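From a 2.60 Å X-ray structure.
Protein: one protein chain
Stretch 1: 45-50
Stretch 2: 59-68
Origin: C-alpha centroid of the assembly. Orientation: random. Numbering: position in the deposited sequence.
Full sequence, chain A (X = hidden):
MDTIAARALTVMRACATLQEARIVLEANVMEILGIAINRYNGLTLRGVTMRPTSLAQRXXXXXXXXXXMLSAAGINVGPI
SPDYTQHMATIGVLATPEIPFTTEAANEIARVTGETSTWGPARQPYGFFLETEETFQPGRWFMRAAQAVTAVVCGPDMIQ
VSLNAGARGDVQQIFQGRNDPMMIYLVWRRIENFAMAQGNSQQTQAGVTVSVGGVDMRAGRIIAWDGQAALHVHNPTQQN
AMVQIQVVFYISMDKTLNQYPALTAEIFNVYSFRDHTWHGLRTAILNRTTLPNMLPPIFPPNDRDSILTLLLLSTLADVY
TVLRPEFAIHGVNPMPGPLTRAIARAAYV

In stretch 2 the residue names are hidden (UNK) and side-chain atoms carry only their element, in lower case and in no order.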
# COMPACT_ATOMS: atom_id res chain seq x y z
N LEU A 45 27.40 20.94 -26.15
CA LEU A 45 27.72 20.85 -27.57
C LEU A 45 27.02 19.69 -28.22
O LEU A 45 27.48 19.15 -29.23
CB LEU A 45 29.22 20.78 -27.82
CG LEU A 45 30.05 22.07 -27.77
CD1 LEU A 45 29.40 23.17 -26.93
CD2 LEU A 45 31.43 21.71 -27.22
N ARG A 46 25.92 19.26 -27.62
CA ARG A 46 25.16 18.20 -28.26
C ARG A 46 24.08 18.90 -29.09
O ARG A 46 23.98 20.15 -29.07
CB ARG A 46 24.63 17.22 -27.23
CG ARG A 46 25.69 16.20 -26.89
CD ARG A 46 25.14 14.79 -26.96
NE ARG A 46 24.45 14.42 -25.72
CZ ARG A 46 24.79 13.38 -24.94
NH1 ARG A 46 25.79 12.57 -25.28
NH2 ARG A 46 24.21 13.22 -23.75
N GLY A 47 23.30 18.17 -29.87
CA GLY A 47 22.32 18.87 -30.68
C GLY A 47 20.96 18.26 -30.53
O GLY A 47 20.39 17.68 -31.47
N VAL A 48 20.43 18.38 -29.33
CA VAL A 48 19.13 17.83 -29.03
C VAL A 48 18.06 18.69 -29.74
O VAL A 48 18.17 19.90 -29.74
CB VAL A 48 18.94 17.83 -27.49
CG1 VAL A 48 17.60 17.27 -27.10
CG2 VAL A 48 20.04 17.04 -26.85
N THR A 49 17.05 18.07 -30.36
CA THR A 49 15.97 18.80 -31.03
C THR A 49 14.80 18.79 -30.05
O THR A 49 14.70 17.86 -29.28
CB THR A 49 15.40 18.01 -32.19
OG1 THR A 49 16.46 17.57 -33.00
CG2 THR A 49 14.48 18.87 -33.05
N MET A 50 13.87 19.73 -30.18
CA MET A 50 12.69 19.74 -29.33
C MET A 50 11.68 18.72 -29.78
O MET A 50 10.88 18.28 -28.98
CB MET A 50 12.02 21.09 -29.30
CG MET A 50 12.87 22.19 -28.70
SD MET A 50 11.84 23.54 -28.19
CE MET A 50 10.08 22.72 -28.07
N UNK A 59 17.67 9.09 -29.36
CA UNK A 59 18.79 8.70 -28.52
C UNK A 59 19.40 9.93 -27.88
O UNK A 59 19.65 9.99 -26.66
n UNK A 59 20.27 6.02 -30.58
o UNK A 59 18.56 6.01 -29.15
c UNK A 59 19.50 6.59 -29.68
c UNK A 59 19.85 8.01 -29.34
N UNK A 60 19.60 10.95 -28.70
CA UNK A 60 20.21 12.18 -28.24
C UNK A 60 19.38 12.84 -27.11
O UNK A 60 19.94 13.32 -26.12
c UNK A 60 22.71 13.99 -29.62
o UNK A 60 23.40 15.01 -29.92
c UNK A 60 21.29 14.27 -29.22
c UNK A 60 20.39 13.10 -29.45
o UNK A 60 23.10 12.78 -29.62
N UNK A 61 18.06 12.84 -27.25
CA UNK A 61 17.21 13.43 -26.21
C UNK A 61 17.26 12.56 -24.95
O UNK A 61 17.33 13.08 -23.83
s UNK A 61 13.24 14.55 -26.09
c UNK A 61 13.45 16.25 -26.47
c UNK A 61 14.92 14.23 -25.59
c UNK A 61 15.77 13.56 -26.66
N UNK A 62 17.23 11.24 -25.15
CA UNK A 62 17.31 10.32 -24.04
C UNK A 62 18.63 10.52 -23.30
O UNK A 62 18.66 10.52 -22.06
c UNK A 62 16.32 7.03 -21.29
c UNK A 62 17.27 7.92 -23.34
c UNK A 62 16.21 7.80 -22.44
c UNK A 62 18.45 7.24 -23.06
c UNK A 62 17.52 6.36 -21.02
c UNK A 62 18.58 6.46 -21.91
c UNK A 62 17.19 8.87 -24.49
N UNK A 63 19.73 10.70 -24.04
CA UNK A 63 21.01 10.92 -23.39
C UNK A 63 21.00 12.19 -22.57
O UNK A 63 21.67 12.26 -21.55
c UNK A 63 22.00 8.45 -24.48
c UNK A 63 22.93 9.62 -26.36
c UNK A 63 22.13 10.96 -24.39
c UNK A 63 22.22 7.23 -25.13
c UNK A 63 22.80 7.22 -26.41
c UNK A 63 22.36 9.65 -25.09
c UNK A 63 23.15 8.41 -27.01
N UNK A 64 20.20 13.17 -22.99
CA UNK A 64 20.12 14.43 -22.26
C UNK A 64 19.44 14.15 -20.92
O UNK A 64 19.83 14.66 -19.89
c UNK A 64 19.32 15.46 -23.04
c UNK A 64 19.14 16.74 -22.26
c UNK A 64 16.39 17.04 -22.88
s UNK A 64 18.01 17.89 -22.98
N UNK A 65 18.41 13.32 -20.96
CA UNK A 65 17.69 12.94 -19.75
C UNK A 65 18.58 12.12 -18.82
O UNK A 65 18.63 12.36 -17.60
s UNK A 65 15.23 13.23 -20.83
c UNK A 65 16.48 12.17 -20.15
N UNK A 66 19.32 11.17 -19.41
CA UNK A 66 20.25 10.35 -18.64
C UNK A 66 21.27 11.26 -17.94
O UNK A 66 21.51 11.13 -16.73
c UNK A 66 20.95 9.37 -19.55
c UNK A 66 21.34 7.68 -17.71
c UNK A 66 22.23 7.30 -19.99
c UNK A 66 21.92 8.35 -18.93
N UNK A 67 21.81 12.24 -18.66
CA UNK A 67 22.78 13.16 -18.06
C UNK A 67 22.19 13.91 -16.90
O UNK A 67 22.85 14.11 -15.88
c UNK A 67 23.26 14.20 -19.09
o UNK A 67 24.74 14.34 -20.93
c UNK A 67 24.48 13.75 -19.86
o UNK A 67 25.18 12.82 -19.41
N UNK A 68 20.96 14.37 -17.08
CA UNK A 68 20.27 15.14 -16.07
C UNK A 68 19.93 14.31 -14.85
O UNK A 68 20.06 14.80 -13.72
c UNK A 68 19.37 16.86 -17.65
c UNK A 68 19.03 15.76 -16.67
s UNK A 68 17.91 17.71 -18.25
c UNK A 68 18.71 19.17 -18.84

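Position 59 has four side-chain atoms beyond CA: two carbons in a row, the second carrying one oxygen and one nitrogen. They lie out of reach of stretch 1. That is a carboxamide on a short stem, so the residue is Asn-59, and its amide is satisfied elsewhere in the structure.

Position 60 has three carbons, the third carrying two oxygens: a carboxylate on a two-carbon stem. Its CA-to-CB bond points sideways, but the chain bends so that one oxygen of position 60 lies 3.2 Å from Gly-47 N. The residue is Glu-60, and the hydrogen bond from Gly-47 N to Glu-60 OE2 is nearly straight, with an N-H...O angle of 176°. Glu-60 OE2 also lies 3.4 Å from Arg-46 CD, a plain contact, and 4.4 Å from Arg-46 NE, where opposite charges are near each other but beyond a salt bridge.

Position 61 is an unbranched run of two carbons, a sulfur and a carbon. The terminal carbon of position 61 comes to 3.5 Å from Thr-49 O, and nearer the backbone its CB lies 4.2 Å from Val-48 CG1. This is Met-61, with chi1 and chi2 both t, so that the chain is extended as far as the sulfur. The CA atoms of the two stretches come nearest here, Val-48 CA and Met-61 CA being 5.6 Å apart.

Position 62 shows one carbon and then a ring of six carbons, with no polar atom. Its CA-to-CB bond points away from stretch 1, and the ring makes no contact with it. The residue is Phe-62, buried against other parts of the protein.

Position 63 repeats that pattern, one carbon and a six-carbon ring. Here CA-to-CB points toward stretch 1, while the ring leads away. What meets the arginine most closely is the stem: CB of position 63 sits over one face of the guanidinium, 3.1 Å from Arg-46 NH2. This is Phe-63.

Position 64 is again two carbons, a sulfur and a carbon, unbranched. CB of position 64 packs 4.2 Å from Val-48 CG2; the residue is Met-64.

Position 65 has one carbon and one sulfur, out of reach: Cys-65.

Position 66 has four carbons forked at the second, buried but without contact to stretch 1: Leu-66.

Position 67 has two carbons, the second carrying two oxygens. One oxygen of position 67 lies 3.1 Å from Arg-46 NH2. The carboxylate stem is one carbon shorter than that at 60, so this is Asp-67, and its OD2 forms a salt bridge with Arg-46 NH2.

Position 68, with two carbons, a sulfur and a carbon in line, is also out of reach: Met-68.

The rule of this contact is a loop laid against a helix, with polar and apolar contacts interleaved along one helical face. Arg-46 runs along positions 60, 63 and 67, a spacing of three and four that one helical face supplies, and ends at Asp-67, with the CB of Phe-63 over its guanidinium. Glu-60 holds the loop backbone at Gly-47 by accepting its NH. Val-48 packs its methyls against Met-61 and Met-64 and against the aliphatic stem of Glu-60.

Stretch 2, residues 59-68: NEMFFMCLDM
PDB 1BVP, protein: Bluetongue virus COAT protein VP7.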